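Local structure of DUF4442 domain-containing protein (Pseudomonas aeruginosa, 1YOC) at residues B[7-19]-B[31-43]. The protein is of unknown function but belongs to the HotDog superfamily and may be a thioesterase of the PaaI type. Numbering follows the deposited sequence.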
loop_
_atom_site.group_PDB
_atom_site.type_symbol
_atom_site.label_atom_id
_atom_site.label_comp_id
_atom_site.label_asym_id
_atom_site.label_seq_id
_atom_site.Cartn_x
_atom_site.Cartn_y
_atom_site.Cartn_z
ATOM N N MET B 7 -17.324 10.959 2.345
ATOM C CA MET B 7 -16.409 11.577 1.394
ATOM C C MET B 7 -17.102 12.682 0.598
ATOM O O MET B 7 -16.559 13.776 0.429
ATOM C CB MET B 7 -15.836 10.545 0.413
ATOM C CG MET B 7 -15.013 9.420 1.054
ATOM S SD MET B 7 -13.641 9.978 2.100
ATOM C CE MET B 7 -13.165 8.300 2.847
ATOM N N GLN B 8 -18.299 12.400 0.119
ATOM C CA GLN B 8 -18.991 13.382 -0.698
ATOM C C GLN B 8 -19.374 14.608 0.091
ATOM O O GLN B 8 -19.118 15.740 -0.335
ATOM C CB GLN B 8 -20.225 12.750 -1.341
ATOM C CG GLN B 8 -19.851 11.649 -2.328
ATOM C CD GLN B 8 -21.042 10.875 -2.891
ATOM O OE1 GLN B 8 -21.875 10.316 -2.148
ATOM N NE2 GLN B 8 -21.119 10.822 -4.218
ATOM N N MET B 9 -19.988 14.379 1.241
ATOM C CA MET B 9 -20.407 15.489 2.096
ATOM C C MET B 9 -19.256 16.467 2.352
ATOM O O MET B 9 -19.407 17.689 2.221
ATOM C CB MET B 9 -20.959 14.932 3.422
ATOM C CG MET B 9 -21.348 15.976 4.437
ATOM S SD MET B 9 -21.763 15.306 6.116
ATOM C CE MET B 9 -21.314 16.812 7.098
ATOM N N TYR B 10 -18.084 15.949 2.681
ATOM C CA TYR B 10 -16.989 16.841 2.975
ATOM C C TYR B 10 -16.223 17.351 1.753
ATOM O O TYR B 10 -15.605 18.397 1.819
ATOM C CB TYR B 10 -16.040 16.186 3.974
ATOM C CG TYR B 10 -16.618 16.141 5.382
ATOM C CD1 TYR B 10 -17.486 15.124 5.778
ATOM C CD2 TYR B 10 -16.331 17.166 6.295
ATOM C CE1 TYR B 10 -18.078 15.133 7.076
ATOM C CE2 TYR B 10 -16.908 17.177 7.580
ATOM C CZ TYR B 10 -17.781 16.161 7.954
ATOM O OH TYR B 10 -18.397 16.219 9.200
ATOM N N GLN B 11 -16.254 16.619 0.643
ATOM C CA GLN B 11 -15.549 17.111 -0.550
ATOM C C GLN B 11 -16.266 18.422 -0.923
ATOM O O GLN B 11 -15.645 19.443 -1.277
ATOM C CB GLN B 11 -15.652 16.098 -1.687
ATOM C CG GLN B 11 -15.118 16.630 -3.008
ATOM C CD GLN B 11 -15.939 16.106 -4.179
ATOM O OE1 GLN B 11 -16.738 15.161 -4.027
ATOM N NE2 GLN B 11 -15.734 16.691 -5.358
ATOM N N GLN B 12 -17.582 18.389 -0.788
ATOM C CA GLN B 12 -18.399 19.549 -1.083
ATOM C C GLN B 12 -18.157 20.732 -0.156
ATOM O O GLN B 12 -18.370 21.867 -0.563
ATOM C CB GLN B 12 -19.889 19.179 -1.051
ATOM C CG GLN B 12 -20.333 18.157 -2.101
ATOM C CD GLN B 12 -20.265 18.684 -3.544
ATOM O OE1 GLN B 12 -19.226 18.591 -4.223
ATOM N NE2 GLN B 12 -21.385 19.251 -4.018
ATOM N N VAL B 13 -17.717 20.523 1.080
ATOM C CA VAL B 13 -17.499 21.700 1.931
ATOM C C VAL B 13 -16.153 22.383 1.755
ATOM O O VAL B 13 -16.103 23.607 1.743
ATOM C CB VAL B 13 -17.679 21.425 3.439
ATOM C CG1 VAL B 13 -18.814 20.466 3.654
ATOM C CG2 VAL B 13 -16.397 20.950 4.048
ATOM N N GLY B 14 -15.062 21.629 1.620
ATOM C CA GLY B 14 -13.770 22.284 1.440
ATOM C C GLY B 14 -12.577 21.361 1.671
ATOM O O GLY B 14 -12.727 20.341 2.344
ATOM N N PRO B 15 -11.379 21.686 1.135
ATOM C CA PRO B 15 -10.202 20.817 1.328
ATOM C C PRO B 15 -9.709 20.644 2.747
ATOM O O PRO B 15 -9.478 19.512 3.189
ATOM C CB PRO B 15 -9.130 21.431 0.406
ATOM C CG PRO B 15 -9.583 22.854 0.239
ATOM C CD PRO B 15 -11.096 22.746 0.151
ATOM N N ALA B 16 -9.542 21.744 3.477
ATOM C CA ALA B 16 -9.067 21.621 4.851
ATOM C C ALA B 16 -10.077 20.837 5.717
ATOM O O ALA B 16 -9.691 20.077 6.616
ATOM C CB ALA B 16 -8.804 23.029 5.463
ATOM N N GLN B 17 -11.366 21.018 5.454
ATOM C CA GLN B 17 -12.367 20.285 6.231
ATOM C C GLN B 17 -12.324 18.808 5.813
ATOM O O GLN B 17 -12.464 17.922 6.646
ATOM C CB GLN B 17 -13.783 20.836 6.003
ATOM C CG GLN B 17 -14.015 22.317 6.456
ATOM C CD GLN B 17 -13.702 23.367 5.360
ATOM O OE1 GLN B 17 -14.094 24.540 5.470
ATOM N NE2 GLN B 17 -12.996 22.950 4.311
ATOM N N PHE B 18 -12.187 18.548 4.515
ATOM C CA PHE B 18 -12.131 17.145 4.056
ATOM C C PHE B 18 -10.910 16.491 4.685
ATOM O O PHE B 18 -10.980 15.350 5.171
ATOM C CB PHE B 18 -12.020 17.080 2.525
ATOM C CG PHE B 18 -11.866 15.698 1.996
ATOM C CD1 PHE B 18 -13.001 14.902 1.734
ATOM C CD2 PHE B 18 -10.601 15.151 1.838
ATOM C CE1 PHE B 18 -12.882 13.584 1.333
ATOM C CE2 PHE B 18 -10.442 13.807 1.436
ATOM C CZ PHE B 18 -11.600 13.008 1.182
ATOM N N SER B 19 -9.788 17.213 4.696
ATOM C CA SER B 19 -8.563 16.672 5.266
ATOM C C SER B 19 -8.717 16.319 6.735
ATOM O O SER B 19 -8.207 15.279 7.188
ATOM C CB SER B 19 -7.393 17.647 5.084
ATOM O OG SER B 19 -6.996 17.726 3.714
ATOM N N SER B 31 -2.382 9.859 5.616
ATOM C CA SER B 31 -0.943 9.756 5.376
ATOM C C SER B 31 -0.593 10.262 3.975
ATOM O O SER B 31 0.566 10.610 3.737
ATOM C CB SER B 31 -0.403 8.314 5.550
ATOM O OG SER B 31 -0.979 7.397 4.607
ATOM N N ILE B 32 -1.555 10.286 3.043
ATOM C CA ILE B 32 -1.228 10.868 1.725
ATOM C C ILE B 32 -1.946 12.208 1.482
ATOM O O ILE B 32 -1.767 12.807 0.426
ATOM C CB ILE B 32 -1.527 9.910 0.537
ATOM C CG1 ILE B 32 -3.016 9.543 0.469
ATOM C CG2 ILE B 32 -0.692 8.614 0.678
ATOM C CD1 ILE B 32 -3.383 8.795 -0.864
ATOM N N ALA B 33 -2.712 12.691 2.463
ATOM C CA ALA B 33 -3.431 13.994 2.350
ATOM C C ALA B 33 -4.182 14.100 1.030
ATOM O O ALA B 33 -3.981 15.012 0.242
ATOM C CB ALA B 33 -2.409 15.152 2.475
ATOM N N PRO B 34 -5.100 13.164 0.777
ATOM C CA PRO B 34 -5.852 13.165 -0.480
ATOM C C PRO B 34 -7.064 14.102 -0.547
ATOM O O PRO B 34 -7.513 14.639 0.477
ATOM C CB PRO B 34 -6.282 11.701 -0.582
ATOM C CG PRO B 34 -6.680 11.404 0.907
ATOM C CD PRO B 34 -5.663 12.188 1.741
ATOM N N GLN B 35 -7.560 14.306 -1.767
ATOM C CA GLN B 35 -8.784 15.087 -1.980
ATOM C C GLN B 35 -9.524 14.354 -3.093
ATOM O O GLN B 35 -8.897 13.661 -3.925
ATOM C CB GLN B 35 -8.459 16.507 -2.469
ATOM C CG GLN B 35 -7.677 17.353 -1.468
ATOM C CD GLN B 35 -8.546 17.723 -0.266
ATOM O OE1 GLN B 35 -9.781 17.737 -0.351
ATOM N NE2 GLN B 35 -7.906 18.025 0.845
ATOM N N PHE B 36 -10.836 14.449 -3.111
ATOM C CA PHE B 36 -11.579 13.859 -4.226
ATOM C C PHE B 36 -11.838 14.977 -5.239
ATOM O O PHE B 36 -12.183 16.123 -4.848
ATOM C CB PHE B 36 -12.949 13.349 -3.787
ATOM C CG PHE B 36 -12.933 11.936 -3.296
ATOM C CD1 PHE B 36 -13.196 10.868 -4.163
ATOM C CD2 PHE B 36 -12.626 11.660 -1.971
ATOM C CE1 PHE B 36 -13.143 9.537 -3.682
ATOM C CE2 PHE B 36 -12.577 10.371 -1.502
ATOM C CZ PHE B 36 -12.835 9.294 -2.358
ATOM N N VAL B 37 -11.679 14.641 -6.523
ATOM C CA VAL B 37 -11.975 15.567 -7.628
ATOM C C VAL B 37 -13.418 15.232 -8.013
ATOM O O VAL B 37 -14.250 16.123 -8.276
ATOM C CB VAL B 37 -11.086 15.311 -8.867
ATOM C CG1 VAL B 37 -11.551 16.205 -10.057
ATOM C CG2 VAL B 37 -9.664 15.588 -8.523
ATOM N N GLU B 38 -13.727 13.940 -8.056
ATOM C CA GLU B 38 -15.087 13.528 -8.387
ATOM C C GLU B 38 -15.452 12.213 -7.732
ATOM O O GLU B 38 -14.612 11.326 -7.589
ATOM C CB GLU B 38 -15.278 13.378 -9.897
ATOM C CG GLU B 38 -16.760 13.273 -10.246
ATOM C CD GLU B 38 -17.038 13.221 -11.760
ATOM O OE1 GLU B 38 -16.153 13.622 -12.554
ATOM O OE2 GLU B 38 -18.148 12.786 -12.140
ATOM N N LEU B 39 -16.716 12.073 -7.354
ATOM C CA LEU B 39 -17.154 10.827 -6.744
ATOM C C LEU B 39 -18.648 10.665 -7.026
ATOM O O LEU B 39 -19.439 11.547 -6.704
ATOM C CB LEU B 39 -16.919 10.863 -5.226
ATOM C CG LEU B 39 -17.411 9.630 -4.460
ATOM C CD1 LEU B 39 -16.695 8.368 -4.948
ATOM C CD2 LEU B 39 -17.194 9.796 -2.957
ATOM N N ARG B 40 -19.020 9.560 -7.653
ATOM C CA ARG B 40 -20.410 9.274 -7.942
ATOM C C ARG B 40 -20.465 7.778 -8.234
ATOM O O ARG B 40 -19.436 7.124 -8.349
ATOM C CB ARG B 40 -20.877 10.073 -9.171
ATOM C CG ARG B 40 -20.123 9.741 -10.468
ATOM C CD ARG B 40 -20.544 10.704 -11.614
ATOM N NE ARG B 40 -19.525 10.743 -12.669
ATOM C CZ ARG B 40 -19.399 9.826 -13.615
ATOM N NH1 ARG B 40 -20.241 8.802 -13.649
ATOM N NH2 ARG B 40 -18.423 9.916 -14.515
ATOM N N PRO B 41 -21.673 7.205 -8.304
ATOM C CA PRO B 41 -21.776 5.779 -8.598
ATOM C C PRO B 41 -21.051 5.556 -9.939
ATOM O O PRO B 41 -21.245 6.325 -10.889
ATOM C CB PRO B 41 -23.303 5.565 -8.712
ATOM C CG PRO B 41 -23.848 6.621 -7.741
ATOM C CD PRO B 41 -22.999 7.820 -8.116
ATOM N N GLY B 42 -20.212 4.526 -10.009
ATOM C CA GLY B 42 -19.485 4.246 -11.240
ATOM C C GLY B 42 -18.224 5.055 -11.550
ATOM O O GLY B 42 -17.561 4.775 -12.558
ATOM N N TYR B 43 -17.870 6.047 -10.734
ATOM C CA TYR B 43 -16.650 6.831 -11.044
ATOM C C TYR B 43 -16.022 7.545 -9.845
ATOM O O TYR B 43 -16.723 8.198 -9.086
ATOM C CB TYR B 43 -16.985 7.910 -12.111
ATOM C CG TYR B 43 -15.762 8.681 -12.588
ATOM C CD1 TYR B 43 -14.914 8.135 -13.554
ATOM C CD2 TYR B 43 -15.412 9.922 -12.016
ATOM C CE1 TYR B 43 -13.726 8.807 -13.952
ATOM C CE2 TYR B 43 -14.205 10.609 -12.396
ATOM C CZ TYR B 43 -13.381 10.029 -13.363
ATOM O OH TYR B 43 -12.205 10.659 -13.735
HETATM O O HOH W 1 -6.428 15.253 2.980
#
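The Phe36 ring meets Phe18 at its edge: Phe18 CZ lies in the ring plane, 3.6 Å from Phe36 CD2. Leu39 CD2 lies off-centre over one face of Phe36. The two phenyl planes stand 77° apart in an oblique pair. At its own edge, near the plane, Phe18 CE2 meets Pro34 O (3.2 Å); Gln35 OE1 approaches Phe18 CD2 obliquely. Met7 adds a Met-aromatic contact, its SD 5.0 Å from the Phe36 centroid and well off the ring normal; chi1 (-61°) sets its CG beside the backbone N and against Phe36 CE2.

Two glutamine amides tie down the ends of this apolar patch. Gln8 crosses Leu39 at about a right angle, CG against CD2, and its extended chain carries NE2 to Leu39 O (3.1 Å), the donor standing above the carbonyl plane. At the other end Gln35, folded back at chi2 (-70°), donates from NE2 to Pro15 O (3.2 Å), which also takes the helical bond from Ser19 N. Between them Gln11 lies across Phe36, its CG 3.5 Å from Phe36 O. A water bridges Ser19 OG and Pro34 O.

Helices 2-13 and 15-25, joined at Gly14, thus cover strand 35-40, one of the two outermost strands of the sheet within this chain. The strand has a classic beta bulge where Val37 and Glu38 face Glu45 on strand 43-48, and Phe36 and Leu39 also touch Thr76 of helix 63-81, the long helix of the hotdog fold.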